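Side-chain contacts in L-ribulose 3-epimerase (Mesorhizobium loti, PDB 3VYL), which catalyses the epimerisation of ketoses at C3, acting most efficiently on L-ribulose and less so on other ketoses, and binds a manganese ion: residues G100-G105 with I202-I207; L179-M184 with G218-A223; A224-L229 with R274-L279; L238-F243 with M267-H272. All blocks are in the same frame, centred on the assembly; numbering follows the deposited sequence.

Interaction 1: residues G100-G105 with I202-I207; sequences GRKVAG and IGYVHI. With MN (manganese (II) ion), chain I.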
loop_
_atom_site.group_PDB
_atom_site.type_symbol
_atom_site.label_atom_id
_atom_site.label_comp_id
_atom_site.label_asym_id
_atom_site.label_seq_id
_atom_site.Cartn_x
_atom_site.Cartn_y
_atom_site.Cartn_z
ATOM N N GLY A 100 3.064 -37.318 -9.103
ATOM C CA GLY A 100 2.971 -36.063 -8.381
ATOM C C GLY A 100 3.411 -36.263 -6.947
ATOM O O GLY A 100 3.410 -37.387 -6.436
ATOM N N ARG A 101 3.768 -35.163 -6.294
ATOM C CA ARG A 101 4.320 -35.200 -4.939
ATOM C C ARG A 101 3.389 -34.582 -3.888
ATOM O O ARG A 101 3.548 -34.829 -2.687
ATOM C CB ARG A 101 5.721 -34.553 -4.921
ATOM C CG ARG A 101 5.953 -33.550 -6.051
ATOM C CD ARG A 101 7.416 -33.449 -6.483
ATOM N NE ARG A 101 8.245 -32.444 -5.781
ATOM C CZ ARG A 101 7.816 -31.344 -5.146
ATOM N NH1 ARG A 101 6.527 -31.033 -5.089
ATOM N NH2 ARG A 101 8.698 -30.537 -4.561
ATOM N N LYS A 102 2.407 -33.805 -4.342
ATOM C CA LYS A 102 1.493 -33.086 -3.438
ATOM C C LYS A 102 0.001 -33.420 -3.615
ATOM O O LYS A 102 -0.533 -33.365 -4.730
ATOM C CB LYS A 102 1.661 -31.566 -3.596
ATOM C CG LYS A 102 3.080 -31.044 -3.519
ATOM C CD LYS A 102 3.113 -29.532 -3.652
ATOM C CE LYS A 102 4.524 -28.988 -3.464
ATOM N NZ LYS A 102 5.047 -29.184 -2.082
ATOM N N VAL A 103 -0.657 -33.744 -2.503
ATOM C CA VAL A 103 -2.118 -33.710 -2.410
ATOM C C VAL A 103 -2.502 -32.480 -1.582
ATOM O O VAL A 103 -2.158 -32.391 -0.398
ATOM C CB VAL A 103 -2.718 -34.986 -1.760
ATOM C CG1 VAL A 103 -4.217 -34.826 -1.537
ATOM C CG2 VAL A 103 -2.467 -36.210 -2.625
ATOM N N ALA A 104 -3.264 -31.576 -2.170
ATOM C CA ALA A 104 -3.642 -30.323 -1.542
ATOM C C ALA A 104 -5.157 -30.067 -1.510
ATOM O O ALA A 104 -5.916 -30.886 -1.902
ATOM C CB ALA A 104 -2.907 -29.184 -2.210
ATOM N N GLY A 105 -5.591 -28.926 -1.018
ATOM C CA GLY A 105 -6.994 -28.623 -0.976
ATOM C C GLY A 105 -7.549 -28.643 0.410
ATOM O O GLY A 105 -6.820 -28.574 1.356
ATOM N N ILE A 202 5.103 -24.391 5.130
ATOM C CA ILE A 202 4.333 -24.143 3.923
ATOM C C ILE A 202 4.706 -25.127 2.823
ATOM O O ILE A 202 5.828 -25.107 2.319
ATOM C CB ILE A 202 4.513 -22.706 3.381
ATOM C CG1 ILE A 202 4.287 -21.667 4.481
ATOM C CG2 ILE A 202 3.550 -22.466 2.227
ATOM C CD1 ILE A 202 4.749 -20.268 4.115
ATOM N N GLY A 203 3.739 -25.947 2.425
ATOM C CA GLY A 203 3.943 -26.936 1.374
ATOM C C GLY A 203 3.487 -26.531 -0.012
ATOM O O GLY A 203 3.960 -27.078 -1.013
ATOM N N TYR A 204 2.570 -25.571 -0.091
ATOM C CA TYR A 204 2.013 -25.177 -1.386
ATOM C C TYR A 204 1.328 -23.810 -1.290
ATOM O O TYR A 204 0.813 -23.436 -0.225
ATOM C CB TYR A 204 1.033 -26.264 -1.850
ATOM C CG TYR A 204 0.651 -26.275 -3.314
ATOM C CD1 TYR A 204 -0.688 -26.389 -3.686
ATOM C CD2 TYR A 204 1.617 -26.203 -4.325
ATOM C CE1 TYR A 204 -1.066 -26.421 -5.018
ATOM C CE2 TYR A 204 1.250 -26.224 -5.661
ATOM C CZ TYR A 204 -0.097 -26.338 -6.003
ATOM O OH TYR A 204 -0.493 -26.355 -7.327
ATOM N N VAL A 205 1.322 -23.062 -2.392
ATOM C CA VAL A 205 0.688 -21.737 -2.405
ATOM C C VAL A 205 -0.222 -21.526 -3.615
ATOM O O VAL A 205 0.156 -21.842 -4.749
ATOM C CB VAL A 205 1.741 -20.595 -2.339
ATOM C CG1 VAL A 205 1.116 -19.250 -2.695
ATOM C CG2 VAL A 205 2.392 -20.542 -0.961
ATOM N N HIS A 206 -1.417 -20.987 -3.372
ATOM C CA HIS A 206 -2.260 -20.499 -4.462
ATOM C C HIS A 206 -2.169 -19.012 -4.589
ATOM O O HIS A 206 -2.423 -18.279 -3.636
ATOM C CB HIS A 206 -3.716 -20.878 -4.250
ATOM C CG HIS A 206 -4.078 -22.265 -4.723
ATOM N ND1 HIS A 206 -5.114 -22.955 -4.203
ATOM C CD2 HIS A 206 -3.506 -23.084 -5.696
ATOM C CE1 HIS A 206 -5.203 -24.155 -4.811
ATOM N NE2 HIS A 206 -4.214 -24.235 -5.719
ATOM N N ILE A 207 -1.806 -18.550 -5.774
ATOM C CA ILE A 207 -1.883 -17.144 -6.111
ATOM C C ILE A 207 -3.248 -16.867 -6.748
ATOM O O ILE A 207 -3.584 -17.428 -7.785
ATOM C CB ILE A 207 -0.730 -16.744 -7.057
ATOM C CG1 ILE A 207 0.619 -16.956 -6.360
ATOM C CG2 ILE A 207 -0.861 -15.302 -7.535
ATOM C CD1 ILE A 207 0.785 -16.253 -5.025
HETATM MN MN MN I . -7.028 -22.347 -3.355
HETATM O O HOH W 1 -9.311 -22.978 -3.392
#

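Interaction 2: residues L179-M184 with G218-A223; sequences LDTFHM and GNIDFA. With MN (manganese (II) ion), chain I.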
loop_
_atom_site.group_PDB
_atom_site.type_symbol
_atom_site.label_atom_id
_atom_site.label_comp_id
_atom_site.label_asym_id
_atom_site.label_seq_id
_atom_site.Cartn_x
_atom_site.Cartn_y
_atom_site.Cartn_z
ATOM N N LEU A 179 -1.428 -22.490 1.653
ATOM C CA LEU A 179 -1.933 -21.128 1.797
ATOM C C LEU A 179 -2.476 -20.573 0.465
ATOM O O LEU A 179 -1.950 -20.878 -0.622
ATOM C CB LEU A 179 -0.824 -20.231 2.349
ATOM C CG LEU A 179 -0.235 -20.589 3.718
ATOM C CD1 LEU A 179 0.798 -19.550 4.113
ATOM C CD2 LEU A 179 -1.292 -20.705 4.806
ATOM N N ASP A 180 -3.522 -19.755 0.550
ATOM C CA ASP A 180 -4.152 -19.203 -0.647
ATOM C C ASP A 180 -4.415 -17.701 -0.449
ATOM O O ASP A 180 -5.211 -17.304 0.402
ATOM C CB ASP A 180 -5.439 -19.988 -0.942
ATOM C CG ASP A 180 -6.172 -19.506 -2.184
ATOM O OD1 ASP A 180 -6.230 -18.281 -2.416
ATOM O OD2 ASP A 180 -6.733 -20.359 -2.916
ATOM N N THR A 181 -3.745 -16.875 -1.248
ATOM C CA THR A 181 -3.807 -15.431 -1.088
ATOM C C THR A 181 -5.241 -14.876 -1.047
ATOM O O THR A 181 -5.555 -14.015 -0.220
ATOM C CB THR A 181 -2.983 -14.723 -2.162
ATOM O OG1 THR A 181 -3.532 -15.018 -3.447
ATOM C CG2 THR A 181 -1.529 -15.187 -2.120
ATOM N N PHE A 182 -6.114 -15.400 -1.906
ATOM C CA PHE A 182 -7.540 -15.061 -1.882
ATOM C C PHE A 182 -8.184 -15.302 -0.501
ATOM O O PHE A 182 -8.921 -14.462 0.001
ATOM C CB PHE A 182 -8.297 -15.812 -2.986
ATOM C CG PHE A 182 -9.793 -15.799 -2.806
ATOM C CD1 PHE A 182 -10.539 -14.687 -3.180
ATOM C CD2 PHE A 182 -10.452 -16.887 -2.228
ATOM C CE1 PHE A 182 -11.902 -14.666 -2.997
ATOM C CE2 PHE A 182 -11.816 -16.864 -2.046
ATOM C CZ PHE A 182 -12.540 -15.754 -2.432
ATOM N N HIS A 183 -7.895 -16.444 0.112
ATOM C CA HIS A 183 -8.419 -16.742 1.442
ATOM C C HIS A 183 -7.736 -15.963 2.542
ATOM O O HIS A 183 -8.378 -15.526 3.511
ATOM C CB HIS A 183 -8.339 -18.231 1.707
ATOM C CG HIS A 183 -9.175 -19.050 0.763
ATOM N ND1 HIS A 183 -10.518 -19.033 0.790
ATOM C CD2 HIS A 183 -8.817 -19.915 -0.259
ATOM C CE1 HIS A 183 -10.997 -19.845 -0.172
ATOM N NE2 HIS A 183 -9.953 -20.380 -0.814
ATOM N N MET A 184 -6.424 -15.774 2.383
ATOM C CA MET A 184 -5.600 -15.080 3.367
ATOM C C MET A 184 -6.024 -13.631 3.528
ATOM O O MET A 184 -6.097 -13.121 4.649
ATOM C CB MET A 184 -4.114 -15.155 2.988
ATOM C CG MET A 184 -3.462 -16.493 3.316
ATOM S SD MET A 184 -1.656 -16.467 3.243
ATOM C CE MET A 184 -1.397 -16.425 1.473
ATOM N N GLY A 218 -7.291 -6.377 -8.339
ATOM C CA GLY A 218 -8.062 -6.384 -7.108
ATOM C C GLY A 218 -7.350 -5.641 -6.005
ATOM O O GLY A 218 -6.590 -4.716 -6.268
ATOM N N ASN A 219 -7.588 -6.060 -4.769
ATOM C CA ASN A 219 -7.075 -5.342 -3.616
ATOM C C ASN A 219 -5.889 -5.969 -2.910
ATOM O O ASN A 219 -5.367 -5.388 -1.958
ATOM C CB ASN A 219 -8.201 -5.104 -2.619
ATOM C CG ASN A 219 -9.274 -4.192 -3.177
ATOM O OD1 ASN A 219 -8.974 -3.097 -3.676
ATOM N ND2 ASN A 219 -10.538 -4.644 -3.110
ATOM N N ILE A 220 -5.456 -7.141 -3.365
ATOM C CA ILE A 220 -4.360 -7.833 -2.686
ATOM C C ILE A 220 -3.032 -7.142 -2.976
ATOM O O ILE A 220 -2.779 -6.701 -4.102
ATOM C CB ILE A 220 -4.301 -9.347 -3.014
ATOM C CG1 ILE A 220 -5.496 -10.074 -2.372
ATOM C CG2 ILE A 220 -2.984 -9.958 -2.546
ATOM C CD1 ILE A 220 -5.572 -11.559 -2.653
ATOM N N ASP A 221 -2.219 -7.027 -1.930
ATOM C CA ASP A 221 -0.886 -6.481 -2.015
ATOM C C ASP A 221 0.051 -7.611 -2.340
ATOM O O ASP A 221 0.557 -8.275 -1.423
ATOM C CB ASP A 221 -0.492 -5.910 -0.659
ATOM C CG ASP A 221 0.767 -5.066 -0.707
ATOM O OD1 ASP A 221 1.554 -5.141 -1.689
ATOM O OD2 ASP A 221 0.962 -4.307 0.267
ATOM N N PHE A 222 0.302 -7.833 -3.627
ATOM C CA PHE A 222 1.140 -8.975 -4.046
ATOM C C PHE A 222 2.633 -8.770 -3.821
ATOM O O PHE A 222 3.347 -9.728 -3.559
ATOM C CB PHE A 222 0.846 -9.398 -5.486
ATOM C CG PHE A 222 -0.434 -10.166 -5.623
ATOM C CD1 PHE A 222 -1.561 -9.572 -6.174
ATOM C CD2 PHE A 222 -0.524 -11.475 -5.162
ATOM C CE1 PHE A 222 -2.749 -10.279 -6.275
ATOM C CE2 PHE A 222 -1.705 -12.184 -5.268
ATOM C CZ PHE A 222 -2.819 -11.584 -5.825
ATOM N N ALA A 223 3.102 -7.526 -3.902
ATOM C CA ALA A 223 4.510 -7.250 -3.629
ATOM C C ALA A 223 4.816 -7.665 -2.206
ATOM O O ALA A 223 5.819 -8.332 -1.961
ATOM C CB ALA A 223 4.859 -5.794 -3.876
HETATM MN MN MN I . -7.028 -22.347 -3.355
HETATM O O HOH W 1 -9.311 -22.978 -3.392
#

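Interaction 3: residues A224-L229 with R274-L279; sequences AIFDAL and RAFIGL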
loop_
_atom_site.group_PDB
_atom_site.type_symbol
_atom_site.label_atom_id
_atom_site.label_comp_id
_atom_site.label_asym_id
_atom_site.label_seq_id
_atom_site.Cartn_x
_atom_site.Cartn_y
_atom_site.Cartn_z
ATOM N N ALA A 224 3.926 -7.335 -1.275
ATOM C CA ALA A 224 4.118 -7.732 0.117
ATOM C C ALA A 224 4.181 -9.252 0.263
ATOM O O ALA A 224 4.876 -9.766 1.135
ATOM C CB ALA A 224 3.025 -7.155 0.992
ATOM N N ILE A 225 3.457 -9.960 -0.604
ATOM C CA ILE A 225 3.378 -11.420 -0.568
ATOM C C ILE A 225 4.637 -12.054 -1.162
ATOM O O ILE A 225 5.183 -13.010 -0.609
ATOM C CB ILE A 225 2.103 -11.929 -1.286
ATOM C CG1 ILE A 225 0.858 -11.531 -0.482
ATOM C CG2 ILE A 225 2.135 -13.436 -1.475
ATOM C CD1 ILE A 225 -0.464 -11.859 -1.150
ATOM N N PHE A 226 5.096 -11.524 -2.287
ATOM C CA PHE A 226 6.330 -12.016 -2.894
ATOM C C PHE A 226 7.540 -11.719 -1.999
ATOM O O PHE A 226 8.452 -12.555 -1.889
ATOM C CB PHE A 226 6.510 -11.456 -4.307
ATOM C CG PHE A 226 5.393 -11.831 -5.259
ATOM C CD1 PHE A 226 4.831 -13.108 -5.240
ATOM C CD2 PHE A 226 4.925 -10.918 -6.195
ATOM C CE1 PHE A 226 3.814 -13.451 -6.128
ATOM C CE2 PHE A 226 3.918 -11.252 -7.086
ATOM C CZ PHE A 226 3.359 -12.520 -7.055
ATOM N N ASP A 227 7.519 -10.549 -1.348
ATOM C CA ASP A 227 8.518 -10.165 -0.339
ATOM C C ASP A 227 8.549 -11.112 0.856
ATOM O O ASP A 227 9.627 -11.454 1.340
ATOM C CB ASP A 227 8.263 -8.746 0.185
ATOM C CG ASP A 227 8.696 -7.670 -0.775
ATOM O OD1 ASP A 227 8.456 -6.499 -0.450
ATOM O OD2 ASP A 227 9.265 -7.957 -1.846
ATOM N N ALA A 228 7.379 -11.517 1.348
ATOM C CA ALA A 228 7.311 -12.451 2.481
ATOM C C ALA A 228 7.842 -13.851 2.117
ATOM O O ALA A 228 8.691 -14.385 2.829
ATOM C CB ALA A 228 5.902 -12.531 3.043
ATOM N N LEU A 229 7.365 -14.424 1.004
ATOM C CA LEU A 229 7.884 -15.706 0.489
ATOM C C LEU A 229 9.390 -15.653 0.340
ATOM O O LEU A 229 10.087 -16.592 0.734
ATOM C CB LEU A 229 7.253 -16.083 -0.865
ATOM C CG LEU A 229 5.743 -16.321 -0.866
ATOM C CD1 LEU A 229 5.215 -16.478 -2.267
ATOM C CD2 LEU A 229 5.355 -17.511 -0.011
ATOM N N ARG A 274 1.172 -15.420 -15.646
ATOM C CA ARG A 274 2.533 -15.948 -15.737
ATOM C C ARG A 274 3.573 -14.828 -15.629
ATOM O O ARG A 274 4.559 -14.969 -14.902
ATOM C CB ARG A 274 2.740 -16.738 -17.035
ATOM C CG ARG A 274 4.031 -17.549 -17.067
ATOM C CD ARG A 274 4.131 -18.465 -15.856
ATOM N NE ARG A 274 5.468 -19.024 -15.643
ATOM C CZ ARG A 274 6.525 -18.342 -15.195
ATOM N NH1 ARG A 274 6.432 -17.040 -14.931
ATOM N NH2 ARG A 274 7.687 -18.964 -15.030
ATOM N N ALA A 275 3.343 -13.729 -16.349
ATOM C CA ALA A 275 4.253 -12.597 -16.325
ATOM C C ALA A 275 4.239 -11.934 -14.947
ATOM O O ALA A 275 5.293 -11.534 -14.431
ATOM C CB ALA A 275 3.887 -11.593 -17.405
ATOM N N PHE A 276 3.042 -11.838 -14.358
ATOM C CA PHE A 276 2.843 -11.149 -13.090
ATOM C C PHE A 276 3.571 -11.891 -11.975
ATOM O O PHE A 276 4.318 -11.288 -11.202
ATOM C CB PHE A 276 1.346 -11.031 -12.788
ATOM C CG PHE A 276 1.010 -10.181 -11.586
ATOM C CD1 PHE A 276 1.069 -10.704 -10.299
ATOM C CD2 PHE A 276 0.570 -8.863 -11.751
ATOM C CE1 PHE A 276 0.722 -9.923 -9.202
ATOM C CE2 PHE A 276 0.234 -8.075 -10.655
ATOM C CZ PHE A 276 0.309 -8.609 -9.380
ATOM N N ILE A 277 3.364 -13.199 -11.892
ATOM C CA ILE A 277 4.070 -13.984 -10.877
ATOM C C ILE A 277 5.574 -14.016 -11.184
ATOM O O ILE A 277 6.399 -13.930 -10.270
ATOM C CB ILE A 277 3.500 -15.409 -10.714
ATOM C CG1 ILE A 277 1.991 -15.361 -10.407
ATOM C CG2 ILE A 277 4.230 -16.141 -9.603
ATOM C CD1 ILE A 277 1.277 -16.705 -10.485
ATOM N N GLY A 278 5.918 -14.108 -12.468
ATOM C CA GLY A 278 7.308 -14.164 -12.888
ATOM C C GLY A 278 8.040 -12.900 -12.492
ATOM O O GLY A 278 9.001 -12.947 -11.726
ATOM N N LEU A 279 7.570 -11.771 -13.003
ATOM C CA LEU A 279 8.132 -10.469 -12.677
ATOM C C LEU A 279 8.113 -10.201 -11.172
ATOM O O LEU A 279 9.144 -9.871 -10.587
ATOM C CB LEU A 279 7.384 -9.363 -13.423
ATOM C CG LEU A 279 8.052 -7.993 -13.494
ATOM C CD1 LEU A 279 9.479 -8.086 -14.024
ATOM C CD2 LEU A 279 7.206 -7.063 -14.354
#

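Interaction 4: residues L238-F243 with M267-H272; sequences LSFESF and MALAKH. With MN (manganese (II) ion), chain I.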
loop_
_atom_site.group_PDB
_atom_site.type_symbol
_atom_site.label_atom_id
_atom_site.label_comp_id
_atom_site.label_asym_id
_atom_site.label_seq_id
_atom_site.Cartn_x
_atom_site.Cartn_y
_atom_site.Cartn_z
ATOM N N LEU A 238 4.023 -23.031 -6.436
ATOM C CA LEU A 238 2.855 -22.188 -6.248
ATOM C C LEU A 238 2.077 -22.089 -7.547
ATOM O O LEU A 238 2.667 -22.135 -8.633
ATOM C CB LEU A 238 3.236 -20.801 -5.719
ATOM C CG LEU A 238 4.251 -19.934 -6.454
ATOM C CD1 LEU A 238 3.593 -19.169 -7.592
ATOM C CD2 LEU A 238 4.849 -18.965 -5.448
ATOM N N SER A 239 0.760 -21.949 -7.443
ATOM C CA SER A 239 -0.064 -21.949 -8.644
ATOM C C SER A 239 -1.085 -20.847 -8.705
ATOM O O SER A 239 -1.628 -20.436 -7.686
ATOM C CB SER A 239 -0.763 -23.288 -8.807
ATOM O OG SER A 239 0.198 -24.233 -9.196
ATOM N N PHE A 240 -1.340 -20.400 -9.928
ATOM C CA PHE A 240 -2.362 -19.417 -10.220
ATOM C C PHE A 240 -3.744 -20.056 -10.188
ATOM O O PHE A 240 -3.923 -21.169 -10.673
ATOM C CB PHE A 240 -2.085 -18.806 -11.589
ATOM C CG PHE A 240 -3.168 -17.895 -12.084
ATOM C CD1 PHE A 240 -3.624 -16.827 -11.298
ATOM C CD2 PHE A 240 -3.714 -18.080 -13.345
ATOM C CE1 PHE A 240 -4.605 -15.972 -11.765
ATOM C CE2 PHE A 240 -4.702 -17.232 -13.809
ATOM C CZ PHE A 240 -5.143 -16.173 -13.021
ATOM N N GLU A 241 -4.716 -19.338 -9.634
ATOM C CA GLU A 241 -6.077 -19.853 -9.420
ATOM C C GLU A 241 -7.094 -18.748 -9.770
ATOM O O GLU A 241 -7.003 -17.624 -9.279
ATOM C CB GLU A 241 -6.229 -20.300 -7.957
ATOM C CG GLU A 241 -7.344 -21.293 -7.657
ATOM C CD GLU A 241 -7.511 -21.597 -6.163
ATOM O OE1 GLU A 241 -8.345 -22.456 -5.818
ATOM O OE2 GLU A 241 -6.834 -20.999 -5.310
ATOM N N SER A 242 -7.949 -19.001 -10.743
ATOM C CA SER A 242 -9.032 -18.109 -11.119
ATOM C C SER A 242 -10.117 -18.919 -11.791
ATOM O O SER A 242 -9.827 -19.730 -12.612
ATOM C CB SER A 242 -8.499 -17.058 -12.061
ATOM O OG SER A 242 -9.430 -16.077 -12.353
ATOM N N PHE A 243 -11.377 -18.699 -11.484
ATOM C CA PHE A 243 -12.415 -19.537 -12.072
ATOM C C PHE A 243 -13.502 -18.745 -12.801
ATOM O O PHE A 243 -13.692 -17.537 -12.549
ATOM C CB PHE A 243 -13.005 -20.486 -11.018
ATOM C CG PHE A 243 -11.980 -21.375 -10.338
ATOM C CD1 PHE A 243 -11.113 -22.187 -11.088
ATOM C CD2 PHE A 243 -11.888 -21.416 -8.947
ATOM C CE1 PHE A 243 -10.177 -23.004 -10.460
ATOM C CE2 PHE A 243 -10.957 -22.236 -8.318
ATOM C CZ PHE A 243 -10.107 -23.032 -9.072
ATOM N N MET A 267 -6.575 -17.574 -22.124
ATOM C CA MET A 267 -5.179 -17.584 -22.531
ATOM C C MET A 267 -4.546 -16.267 -22.103
ATOM O O MET A 267 -3.454 -16.266 -21.536
ATOM C CB MET A 267 -5.000 -17.806 -24.035
ATOM C CG MET A 267 -3.539 -17.878 -24.476
ATOM S SD MET A 267 -2.545 -19.081 -23.555
ATOM C CE MET A 267 -3.060 -20.636 -24.273
ATOM N N ALA A 268 -5.237 -15.159 -22.369
ATOM C CA ALA A 268 -4.759 -13.843 -21.963
ATOM C C ALA A 268 -4.562 -13.823 -20.447
ATOM O O ALA A 268 -3.502 -13.455 -19.951
ATOM C CB ALA A 268 -5.730 -12.758 -22.397
ATOM N N LEU A 269 -5.591 -14.268 -19.732
ATOM C CA LEU A 269 -5.559 -14.391 -18.296
ATOM C C LEU A 269 -4.340 -15.183 -17.822
ATOM O O LEU A 269 -3.635 -14.740 -16.916
ATOM C CB LEU A 269 -6.861 -15.025 -17.788
ATOM C CG LEU A 269 -6.918 -15.297 -16.284
ATOM C CD1 LEU A 269 -7.382 -14.056 -15.534
ATOM C CD2 LEU A 269 -7.798 -16.495 -15.981
ATOM N N ALA A 270 -4.080 -16.340 -18.428
ATOM C CA ALA A 270 -2.964 -17.183 -17.978
ATOM C C ALA A 270 -1.582 -16.574 -18.276
ATOM O O ALA A 270 -0.746 -16.460 -17.373
ATOM C CB ALA A 270 -3.082 -18.584 -18.547
ATOM N N LYS A 271 -1.357 -16.180 -19.529
ATOM C CA LYS A 271 -0.120 -15.503 -19.917
ATOM C C LYS A 271 0.165 -14.319 -18.993
ATOM O O LYS A 271 1.307 -14.123 -18.556
ATOM C CB LYS A 271 -0.182 -15.005 -21.365
ATOM C CG LYS A 271 -0.023 -16.067 -22.445
ATOM C CD LYS A 271 0.158 -15.410 -23.811
ATOM C CE LYS A 271 0.048 -16.407 -24.960
ATOM N NZ LYS A 271 1.122 -17.439 -24.975
ATOM N N HIS A 272 -0.874 -13.536 -18.699
ATOM C CA HIS A 272 -0.755 -12.386 -17.793
ATOM C C HIS A 272 -0.370 -12.813 -16.401
ATOM O O HIS A 272 0.508 -12.217 -15.773
ATOM C CB HIS A 272 -2.055 -11.604 -17.751
ATOM C CG HIS A 272 -2.048 -10.467 -16.766
ATOM N ND1 HIS A 272 -2.336 -10.637 -15.456
ATOM C CD2 HIS A 272 -1.790 -9.112 -16.937
ATOM C CE1 HIS A 272 -2.269 -9.450 -14.834
ATOM N NE2 HIS A 272 -1.937 -8.521 -15.741
HETATM MN MN MN I . -7.028 -22.347 -3.355
HETATM O O HOH W 1 -9.311 -22.978 -3.392
#

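Interaction 1: residues G100-G105 with I202-I207
Lys102 reaches across the inside of the barrel to the backbone of Gly203, where its NZ donates a hydrogen bond of 2.6 Å to the carbonyl O. The ammonium lies in the carbonyl plane, at a C=O...N angle of 148°. The chain is straight until a final bend (chi4 -66°) turns NZ to the oxygen; a second partner, the salt-bridged carboxylate of Asp236, probably balances the buried charge. On the way the aliphatic part leans against the Tyr204 ring, with Lys102 CD 3.7 Å from Tyr204 CD2, so a long side chain with a charged tip suits the place. Ala104, small enough to sit beside the same ring, brings its CB to 3.9 Å from Tyr204 CD1. The phenol is fixed at its far end by Glu36 and Ser239. A methionine in place of Lys102 would probably leave the Gly203 carbonyl and the Asp236 carboxylate without their cationic mate. Packing is close round Tyr204 and loosens to either end: Arg101 lies exposed, its NH1 in a long, weak ion pair with Asp237, while the His206 side chain comes no nearer than 6.1 Å to 100-105 and instead binds manganese through ND1 at 2.2 Å. Strands 102-104 and 202-207, not neighbours in the sheet, thus face each other at 60° across the interior of a TIM barrel, whose metal site lies at the C-terminal ends of the strands.

Interaction 2: residues L179-M184 with G218-A223
The hydroxyl OG1 of Thr181 is hydrogen-bonded to the carbonyl O of Gly208 and is flanked by two apolar groups of 218-223. Phe222 turns its ring edge to it, with CE2 at 3.8 Å from Thr181 OG1 and the oxygen near the ring plane; the tip of Ile220, CD1, lies 4.1 Å from the same OG1. The Thr181 rotation (chi1 63°) that brings OG1 to the Phe222 edge also lays CG2 against Ile225 of helix 222-231. The closest approach of all is by Ile220 CD1, which comes to 3.5 Å from Thr181 O, an apolar contact on the first turn of helix 181-187. An extended isoleucine suits this reach, and its other branch is used as well: Ile220 CG2 stands 3.5 Å above the centre of the Phe222 ring, bracing the flat group that meets Thr181. Here the sixth strand of the TIM barrel passes directly into a helix, and Asp180 serves both. It holds the N-cap position, where OD1 accepts a weak capping bond from Phe182 N, and its OD2 binds manganese at 2.1 Å. Asp221 is likewise an N-cap, of helix 222-231, but its OD1 accepts from Ala224 N, three residues on. Beyond Ile220, Asn219 reaches the second subunit, where its ND2 is hydrogen-bonded to Asn185 O of that chain.

Interaction 3: residues A224-L229 with R274-L279
Two helices of the outer layer of the barrel, 222-231 after the seventh strand and 266-292 after the eighth, meet through Phe226 on the first and Phe276 and Ile277 on the second. Phe226 carries the contact. With CG anti to its carbonyl carbon (chi1 -60°), the ring extends toward the neighbouring helix, and its far end does the touching. Phe226 CE2 lies 4.1 Å from Phe276 CE1, which approaches near the plane of the Phe226 ring; the two side chains cross at about a right angle. At the end of the same ring, Phe226 CZ comes to 4.2 Å from Ile277 CA, while Phe226 CE1 is 4.4 Å from the branch methyl Ile277 CG2. A flat, wide side chain suits Phe226 because one ring can reach both a side chain and the backbone of the facing helix. Phe276 also meets Phe222 one turn earlier on the first helix, their planes nearly perpendicular. Ile277 continues inward to Leu238 and Phe240 of the last strand. No hydrogen bond joins the two segments: this is the apolar packing of adjacent outer helices, against each other and the strands beneath, of a TIM barrel.

Interaction 4: residues L238-F243 with M267-H272
Just behind the manganese site, at the C-terminal end of the last barrel strand, Phe240 and Ser242 pack outward against Leu269 of helix 266-292. The leucine branch point meets the rim of the ring: Leu269 CG is 3.8 Å from Phe240 CZ and lies in the ring plane, and both methyls follow, with Leu269 CD2 3.9 Å from Phe240 CE2. CG stands anti to the backbone N in both residues (chi1 173° for Phe240, 176° for Leu269), which extends the two side chains toward each other. The CD2 methyl also reaches Ser242, 4.0 Å from its OG. An alanine in place of Leu269 would probably open a gap beside the rim of the Phe240 ring and set that ring freer to turn. This is strand-to-helix packing of the TIM barrel, in which the last strand has an outer face toward the closing helix and an inner one toward the manganese site. Glu241, between the two outward residues, extends inward and binds manganese through OE2 at 2.4 Å; OE1 makes a second, longer approach to the metal at 2.8 Å and accepts a hydrogen bond of 2.7 Å from the metal-bound water. A serine suits position 242, since its small hydroxyl can lie beside Leu269 while hydrogen-bonding to Arg212 O and Trp263 NE1. Farther along the helix, His272 NE2 is hydrogen-bonded to Thr283 OG1 of the third subunit.

In the fold
From the N terminus, interaction 1 comes first, closing a loop of 96 residues between the fourth and seventh strands across the barrel. Interaction 2 crosses it: 179-184 lies within that loop and 218-223 beyond it, so the end of the sixth strand is tied to the start of the helix after the seventh. Interaction 3 opens next on that helix, 222-231, and closes on 266-292; nested inside its loop, interaction 4 joins the eighth strand to an earlier part of the same long helix. Interactions 1, 2 and 4 each supply one manganese ligand, and Glu147 completes the four. Interaction 3 meets the others through Ile225, Phe226, Leu229, Phe276 and Ile277.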